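Local coordinates for intracellular protein transport protein USO1 (Saccharomyces cerevisiae S288c, PDB 6LSU) that is required for protein transport from the endoplasmic reticulum to the Golgi complex, the chain here being its globular armadillo-repeat head without the coiled-coil tail, at residues A[499-503]-A[520-524]; A[514-518]-A[696-702]; A[563-567]-A[582-586]. One frame throughout, in Å; residues are numbered along the deposited sequence.

The three contacts lie close together in the C-terminal part of the globular head. Following the chain, helix 499-504 comes first and helix 514-528 second. Contact 1 closes the short loop between them. Contact 2 starts on the same second helix, at 514-518, and closes a far longer loop to 696-702, just before helix 703-711. Contacts 1 and 2 therefore cross. Contact 3 joins helix 559-568 to helix 577-590 and falls wholly within the long span that contact 2 closes. F585 of contact 3 packs on L503, T521 and F524 of contact 1, and D522 hydrogen-bonds to S702. Two helix pairs and a late loop are thus tied together.

Contact 1. Residues A[499-503]-A[520-524]; sequences LFEVL and TTDIF
This is a buried apolar contact between two successive helices, 499-504 and 514-528, in the C-terminal part of the globular head. The segment axes come within 10.3 Å at 119°, so the helices run across each other rather than side by side. F524 carries much of the contact. Its CG stands anti to its carbonyl carbon (chi1 -82°), and the ring reaches over to the first helix. There its edge meets the face of F500 in a T-shaped (edge-to-face) pair, with centroids 5.1 Å apart and planes at 63°. F524 CZ lies over the rim of the F500 ring. L503 points back toward F524 and lays CD2 over one face of its ring, 4.3 Å from the centroid, a CH-pi contact. L499 CB also touches F524 CE2, at 3.7 Å.

T520 turns its methyl CG2 to L499 O and L503 CB, while its OG1 lies against V502 CG1 at 3.5 Å. L499 CD1 packs on I523 CG2 at 3.7 Å. L413 and F585, from helices 404-414 and 577-590, add to the surroundings.

The cross-helix contacts are thus carbon-rich and aromatic. The buried hydroxyls T520 OG1 and T521 OG1 are bonded to carbonyls of their own helix (K516 O; L517 O and F518 O). Cohesion here rests on shape and ring contacts rather than polar bonds.

Contact 2. Residues A[514-518]-A[696-702]; sequences PFKLF and LPKVYFS
F515 and F518, on the first turns of helix 514-528, hold the tightly packed side of this contact. It joins the end of ARM 8 to the loop 696-702, which leads into helix 703-711 late in the globular head. The F518 ring points its edge at the loop backbone. Its CE1 is 3.3 Å from S702 N, and F701 C also lies near the ring plane. V699 CG1 comes in off-centre, 4.2 Å from the F518 centroid and 29° from the ring normal. With CG anti to the backbone N (chi1 171°), F518 reaches out to this part of the loop. F515 meets the inverse gamma turn centred on K698: its CE2 touches P697 CD at 3.6 Å, and its CZ lies 3.4 Å from V699 O.

The other side is looser. P514 CG meets L696 CD1 at 3.9 Å, and L696 is partly exposed. K698 is exposed. The CB of Y700 points away from 514-518, and its ring pairs edge-to-face with Y675; its backbone O still lies near F518.

S702 is the N-cap of helix 703-711, its OG bonded to Y704 N and also to D522. The two rings thus pack on proline, valine and backbone by van der Waals contact, while the capping serine adds a polar tie a turn further on.

Contact 3. Residues A[563-567]-A[582-586]; sequences ISELL and YLTFL
Y582 of helix 577-590 lays one face of its ring against the backbone of helix 559-568, where L566 C and L567 N lie above the rim. L566 CB approaches the same ring off-centre, 4.2 Å from its centroid and 30° from the normal, a CH-pi contact. CG of Y582 is anti to the carbonyl carbon (chi1 -69°), which carries the ring to L566, with its OH end beside the leucine branches. Nearer the root of the ring, L567 CG lies 3.9 Å from Y582 CB; the two side chains lie alongside, pointing opposite ways.

L567 CD1 touches two leucines, L583 CD2 at 3.6 Å and L586 CD1 at 3.8 Å. The L567 and L583 side chains are roughly perpendicular. I563 and L586 run past each other in opposite senses, with I563 CG2 3.6 Å from L586 CD1. The far end of I563 meets F585 differently: I563 CD1 sits at the edge of that ring, 3.8 Å from F585 CE2.

L583 and L567 also touch helix 622-637, and I563 touches helix 499-504, so the pair is packed by its neighbours. The segment axes run at 148°, close to antiparallel, 10.3 Å apart. Both segments fall in ARM 9, and such a near-antiparallel helix pair with a leucine-rich interface fits an armadillo-type helical repeat.

Contact 1. Residues A[499-503]-A[520-524]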
# COMPACT_ATOMS: atom_id res chain seq x y z
N LEU A 499 22.27 -10.31 -13.12
CA LEU A 499 21.18 -11.31 -13.05
C LEU A 499 21.70 -12.59 -13.70
O LEU A 499 21.22 -13.66 -13.31
CB LEU A 499 19.94 -10.79 -13.79
CG LEU A 499 19.21 -9.63 -13.14
CD1 LEU A 499 18.26 -8.93 -14.12
CD2 LEU A 499 18.44 -10.10 -11.93
N PHE A 500 22.58 -12.46 -14.69
CA PHE A 500 23.20 -13.59 -15.43
C PHE A 500 24.15 -14.33 -14.50
O PHE A 500 24.18 -15.57 -14.48
CB PHE A 500 23.88 -13.08 -16.68
CG PHE A 500 22.90 -12.76 -17.78
CD1 PHE A 500 22.18 -13.77 -18.39
CD2 PHE A 500 22.73 -11.47 -18.22
CE1 PHE A 500 21.30 -13.47 -19.42
CE2 PHE A 500 21.81 -11.18 -19.21
CZ PHE A 500 21.12 -12.18 -19.83
N GLU A 501 24.87 -13.58 -13.68
CA GLU A 501 25.70 -14.15 -12.62
C GLU A 501 24.85 -15.15 -11.83
O GLU A 501 25.31 -16.25 -11.64
CB GLU A 501 26.29 -13.05 -11.74
CG GLU A 501 27.71 -13.34 -11.30
CD GLU A 501 28.47 -12.12 -10.79
OE1 GLU A 501 29.72 -12.12 -10.91
OE2 GLU A 501 27.81 -11.18 -10.29
N VAL A 502 23.63 -14.78 -11.41
CA VAL A 502 22.80 -15.68 -10.57
C VAL A 502 22.24 -16.80 -11.45
O VAL A 502 22.38 -18.00 -11.14
CB VAL A 502 21.68 -14.90 -9.87
CG1 VAL A 502 20.64 -15.83 -9.26
CG2 VAL A 502 22.25 -13.96 -8.82
N LEU A 503 21.65 -16.43 -12.57
CA LEU A 503 20.90 -17.41 -13.40
C LEU A 503 21.82 -18.53 -13.95
O LEU A 503 21.29 -19.64 -14.19
CB LEU A 503 20.26 -16.67 -14.56
CG LEU A 503 19.43 -17.54 -15.47
CD1 LEU A 503 18.15 -17.89 -14.78
CD2 LEU A 503 19.12 -16.89 -16.80
N THR A 520 15.34 -13.44 -9.81
CA THR A 520 16.03 -13.58 -11.13
C THR A 520 15.09 -14.27 -12.13
O THR A 520 14.80 -13.73 -13.22
CB THR A 520 17.38 -14.29 -10.98
OG1 THR A 520 18.16 -13.52 -10.05
CG2 THR A 520 18.18 -14.31 -12.25
N THR A 521 14.57 -15.43 -11.83
CA THR A 521 13.74 -16.10 -12.84
C THR A 521 12.50 -15.22 -13.09
O THR A 521 12.03 -15.11 -14.21
CB THR A 521 13.45 -17.54 -12.42
OG1 THR A 521 13.07 -17.56 -11.03
CG2 THR A 521 14.67 -18.39 -12.64
N ASP A 522 11.95 -14.64 -12.05
CA ASP A 522 10.71 -13.82 -12.17
C ASP A 522 10.96 -12.57 -13.04
O ASP A 522 10.16 -12.26 -13.90
CB ASP A 522 10.20 -13.38 -10.80
CG ASP A 522 8.93 -12.53 -10.90
OD1 ASP A 522 7.88 -13.11 -11.26
OD2 ASP A 522 9.03 -11.30 -10.70
N ILE A 523 12.09 -11.92 -12.91
CA ILE A 523 12.43 -10.80 -13.84
C ILE A 523 12.57 -11.31 -15.27
O ILE A 523 11.94 -10.67 -16.14
CB ILE A 523 13.66 -10.01 -13.35
CG1 ILE A 523 13.50 -8.54 -13.71
CG2 ILE A 523 14.97 -10.56 -13.82
CD1 ILE A 523 12.36 -7.96 -13.00
N PHE A 524 13.33 -12.40 -15.53
CA PHE A 524 13.52 -12.92 -16.92
C PHE A 524 12.20 -13.37 -17.52
O PHE A 524 11.99 -13.12 -18.69
CB PHE A 524 14.51 -14.07 -16.99
CG PHE A 524 15.92 -13.57 -17.03
CD1 PHE A 524 16.46 -13.14 -18.22
CD2 PHE A 524 16.68 -13.48 -15.87
CE1 PHE A 524 17.76 -12.68 -18.28
CE2 PHE A 524 17.98 -13.03 -15.94
CZ PHE A 524 18.51 -12.62 -17.13

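Contact 2. Residues A[514-518]-A[696-702]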
# COMPACT_ATOMS: atom_id res chain seq x y z
N PRO A 514 17.26 -18.50 -1.13
CA PRO A 514 16.60 -19.09 -2.29
C PRO A 514 16.01 -17.99 -3.21
O PRO A 514 16.15 -18.10 -4.43
CB PRO A 514 15.51 -20.01 -1.70
CG PRO A 514 15.37 -19.48 -0.25
CD PRO A 514 16.75 -19.01 0.13
N PHE A 515 15.43 -16.95 -2.59
CA PHE A 515 14.63 -15.90 -3.27
C PHE A 515 15.49 -15.15 -4.30
O PHE A 515 14.98 -14.75 -5.39
CB PHE A 515 13.94 -15.03 -2.21
CG PHE A 515 12.66 -15.68 -1.78
CD1 PHE A 515 11.64 -15.82 -2.69
CD2 PHE A 515 12.49 -16.19 -0.52
CE1 PHE A 515 10.47 -16.44 -2.35
CE2 PHE A 515 11.30 -16.81 -0.18
CZ PHE A 515 10.31 -16.96 -1.10
N LYS A 516 16.79 -15.03 -4.04
CA LYS A 516 17.73 -14.54 -5.08
C LYS A 516 17.44 -15.19 -6.44
O LYS A 516 17.46 -14.50 -7.50
CB LYS A 516 19.15 -14.92 -4.72
CG LYS A 516 20.15 -14.67 -5.82
CD LYS A 516 21.55 -14.58 -5.30
CE LYS A 516 22.14 -15.94 -4.99
NZ LYS A 516 23.51 -15.76 -4.43
N LEU A 517 17.21 -16.51 -6.46
CA LEU A 517 16.96 -17.19 -7.75
C LEU A 517 15.53 -16.89 -8.20
O LEU A 517 15.29 -16.64 -9.36
CB LEU A 517 17.20 -18.68 -7.54
CG LEU A 517 17.51 -19.53 -8.76
CD1 LEU A 517 16.69 -20.79 -8.67
CD2 LEU A 517 17.26 -18.81 -10.07
N PHE A 518 14.61 -16.83 -7.26
CA PHE A 518 13.15 -16.64 -7.52
C PHE A 518 12.91 -15.29 -8.22
O PHE A 518 12.27 -15.21 -9.26
CB PHE A 518 12.36 -16.75 -6.23
CG PHE A 518 10.92 -16.34 -6.45
CD1 PHE A 518 10.04 -17.19 -7.08
CD2 PHE A 518 10.52 -15.04 -6.18
CE1 PHE A 518 8.74 -16.75 -7.36
CE2 PHE A 518 9.24 -14.61 -6.47
CZ PHE A 518 8.34 -15.47 -7.05
N LEU A 696 10.60 -18.39 6.12
CA LEU A 696 10.62 -18.07 4.66
C LEU A 696 9.19 -17.81 4.21
O LEU A 696 8.25 -18.49 4.59
CB LEU A 696 11.24 -19.22 3.85
CG LEU A 696 12.77 -19.35 3.91
CD1 LEU A 696 13.27 -20.39 2.92
CD2 LEU A 696 13.46 -18.02 3.66
N PRO A 697 8.97 -16.78 3.38
CA PRO A 697 7.65 -16.58 2.80
C PRO A 697 7.18 -17.83 2.04
O PRO A 697 7.99 -18.48 1.48
CB PRO A 697 7.88 -15.42 1.84
CG PRO A 697 9.05 -14.69 2.46
CD PRO A 697 9.95 -15.78 2.97
N LYS A 698 5.86 -18.07 2.03
CA LYS A 698 5.24 -19.22 1.32
C LYS A 698 4.95 -18.77 -0.11
O LYS A 698 3.73 -18.71 -0.52
CB LYS A 698 4.00 -19.71 2.07
CG LYS A 698 4.29 -20.30 3.44
CD LYS A 698 3.07 -20.88 4.09
CE LYS A 698 3.34 -21.37 5.49
NZ LYS A 698 2.35 -22.39 5.92
N VAL A 699 6.04 -18.49 -0.83
CA VAL A 699 6.02 -17.98 -2.22
C VAL A 699 6.88 -18.96 -3.02
O VAL A 699 8.11 -19.06 -2.70
CB VAL A 699 6.53 -16.52 -2.32
CG1 VAL A 699 6.71 -16.05 -3.75
CG2 VAL A 699 5.59 -15.58 -1.58
N TYR A 700 6.32 -19.54 -4.06
CA TYR A 700 7.00 -20.59 -4.87
C TYR A 700 6.99 -20.22 -6.37
O TYR A 700 8.01 -20.37 -7.02
CB TYR A 700 6.29 -21.92 -4.56
CG TYR A 700 6.31 -22.24 -3.07
CD1 TYR A 700 7.50 -22.44 -2.41
CD2 TYR A 700 5.14 -22.24 -2.33
CE1 TYR A 700 7.54 -22.66 -1.04
CE2 TYR A 700 5.18 -22.46 -0.95
CZ TYR A 700 6.38 -22.70 -0.32
OH TYR A 700 6.44 -22.93 1.01
N PHE A 701 5.84 -19.76 -6.87
CA PHE A 701 5.57 -19.55 -8.31
C PHE A 701 5.55 -18.06 -8.64
O PHE A 701 4.77 -17.33 -8.12
CB PHE A 701 4.24 -20.22 -8.68
CG PHE A 701 4.28 -21.69 -8.40
CD1 PHE A 701 4.76 -22.57 -9.36
CD2 PHE A 701 3.95 -22.19 -7.15
CE1 PHE A 701 4.87 -23.93 -9.09
CE2 PHE A 701 4.07 -23.54 -6.89
CZ PHE A 701 4.52 -24.41 -7.85
N SER A 702 6.41 -17.64 -9.56
CA SER A 702 6.27 -16.38 -10.32
C SER A 702 4.90 -16.35 -11.00
O SER A 702 4.48 -17.37 -11.59
CB SER A 702 7.31 -16.21 -11.34
OG SER A 702 6.86 -15.29 -12.31

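Contact 3. Residues A[563-567]-A[582-586]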
# COMPACT_ATOMS: atom_id res chain seq x y z
N ILE A 563 21.62 -23.86 -17.67
CA ILE A 563 20.46 -23.84 -16.72
C ILE A 563 20.03 -25.30 -16.49
O ILE A 563 19.66 -25.63 -15.32
CB ILE A 563 19.31 -22.96 -17.28
CG1 ILE A 563 19.68 -21.48 -17.22
CG2 ILE A 563 17.98 -23.20 -16.56
CD1 ILE A 563 18.88 -20.61 -18.16
N SER A 564 20.05 -26.14 -17.55
CA SER A 564 19.66 -27.58 -17.49
C SER A 564 20.53 -28.33 -16.48
O SER A 564 19.98 -28.96 -15.59
CB SER A 564 19.71 -28.22 -18.84
OG SER A 564 18.68 -27.72 -19.69
N GLU A 565 21.85 -28.19 -16.59
CA GLU A 565 22.84 -28.71 -15.62
C GLU A 565 22.50 -28.18 -14.23
O GLU A 565 22.38 -29.01 -13.30
CB GLU A 565 24.27 -28.32 -16.03
CG GLU A 565 25.19 -29.51 -16.27
CD GLU A 565 25.98 -29.41 -17.57
OE1 GLU A 565 25.33 -29.41 -18.65
OE2 GLU A 565 27.24 -29.30 -17.50
N LEU A 566 22.30 -26.86 -14.08
CA LEU A 566 21.94 -26.24 -12.77
C LEU A 566 20.65 -26.86 -12.24
O LEU A 566 20.62 -27.24 -11.05
CB LEU A 566 21.81 -24.72 -12.95
CG LEU A 566 23.16 -24.00 -13.05
CD1 LEU A 566 23.00 -22.59 -13.62
CD2 LEU A 566 23.88 -24.01 -11.70
N LEU A 567 19.63 -27.00 -13.08
CA LEU A 567 18.33 -27.62 -12.73
C LEU A 567 18.58 -29.00 -12.12
O LEU A 567 18.32 -29.16 -10.89
CB LEU A 567 17.45 -27.72 -13.97
CG LEU A 567 15.98 -28.04 -13.72
CD1 LEU A 567 15.25 -28.29 -15.02
CD2 LEU A 567 15.86 -29.23 -12.81
N TYR A 582 14.02 -22.81 -11.42
CA TYR A 582 14.58 -23.35 -12.71
C TYR A 582 13.49 -24.00 -13.54
O TYR A 582 13.37 -23.65 -14.74
CB TYR A 582 15.68 -24.38 -12.51
CG TYR A 582 16.96 -23.82 -11.95
CD1 TYR A 582 17.71 -22.88 -12.65
CD2 TYR A 582 17.44 -24.25 -10.72
CE1 TYR A 582 18.87 -22.32 -12.11
CE2 TYR A 582 18.61 -23.74 -10.17
CZ TYR A 582 19.33 -22.76 -10.87
OH TYR A 582 20.51 -22.29 -10.33
N LEU A 583 12.69 -24.89 -12.95
CA LEU A 583 11.73 -25.70 -13.75
C LEU A 583 10.70 -24.79 -14.43
O LEU A 583 10.65 -24.80 -15.69
CB LEU A 583 11.06 -26.75 -12.86
CG LEU A 583 11.89 -28.01 -12.69
CD1 LEU A 583 11.45 -28.77 -11.46
CD2 LEU A 583 11.81 -28.85 -13.94
N THR A 584 9.97 -23.99 -13.65
CA THR A 584 8.95 -23.00 -14.12
C THR A 584 9.60 -22.01 -15.12
O THR A 584 8.96 -21.66 -16.17
CB THR A 584 8.39 -22.20 -12.94
OG1 THR A 584 9.44 -21.55 -12.20
CG2 THR A 584 7.65 -23.07 -11.96
N PHE A 585 10.84 -21.59 -14.86
CA PHE A 585 11.55 -20.72 -15.81
C PHE A 585 11.65 -21.47 -17.15
O PHE A 585 10.96 -21.00 -18.11
CB PHE A 585 12.90 -20.26 -15.26
CG PHE A 585 13.65 -19.39 -16.22
CD1 PHE A 585 12.98 -18.42 -16.96
CD2 PHE A 585 15.01 -19.55 -16.42
CE1 PHE A 585 13.67 -17.61 -17.85
CE2 PHE A 585 15.70 -18.75 -17.32
CZ PHE A 585 15.02 -17.78 -18.03
N LEU A 586 12.39 -22.60 -17.19
CA LEU A 586 12.57 -23.37 -18.46
C LEU A 586 11.23 -23.69 -19.11
O LEU A 586 11.16 -23.48 -20.34
CB LEU A 586 13.34 -24.66 -18.22
CG LEU A 586 14.84 -24.48 -18.37
CD1 LEU A 586 15.60 -25.63 -17.77
CD2 LEU A 586 15.17 -24.26 -19.82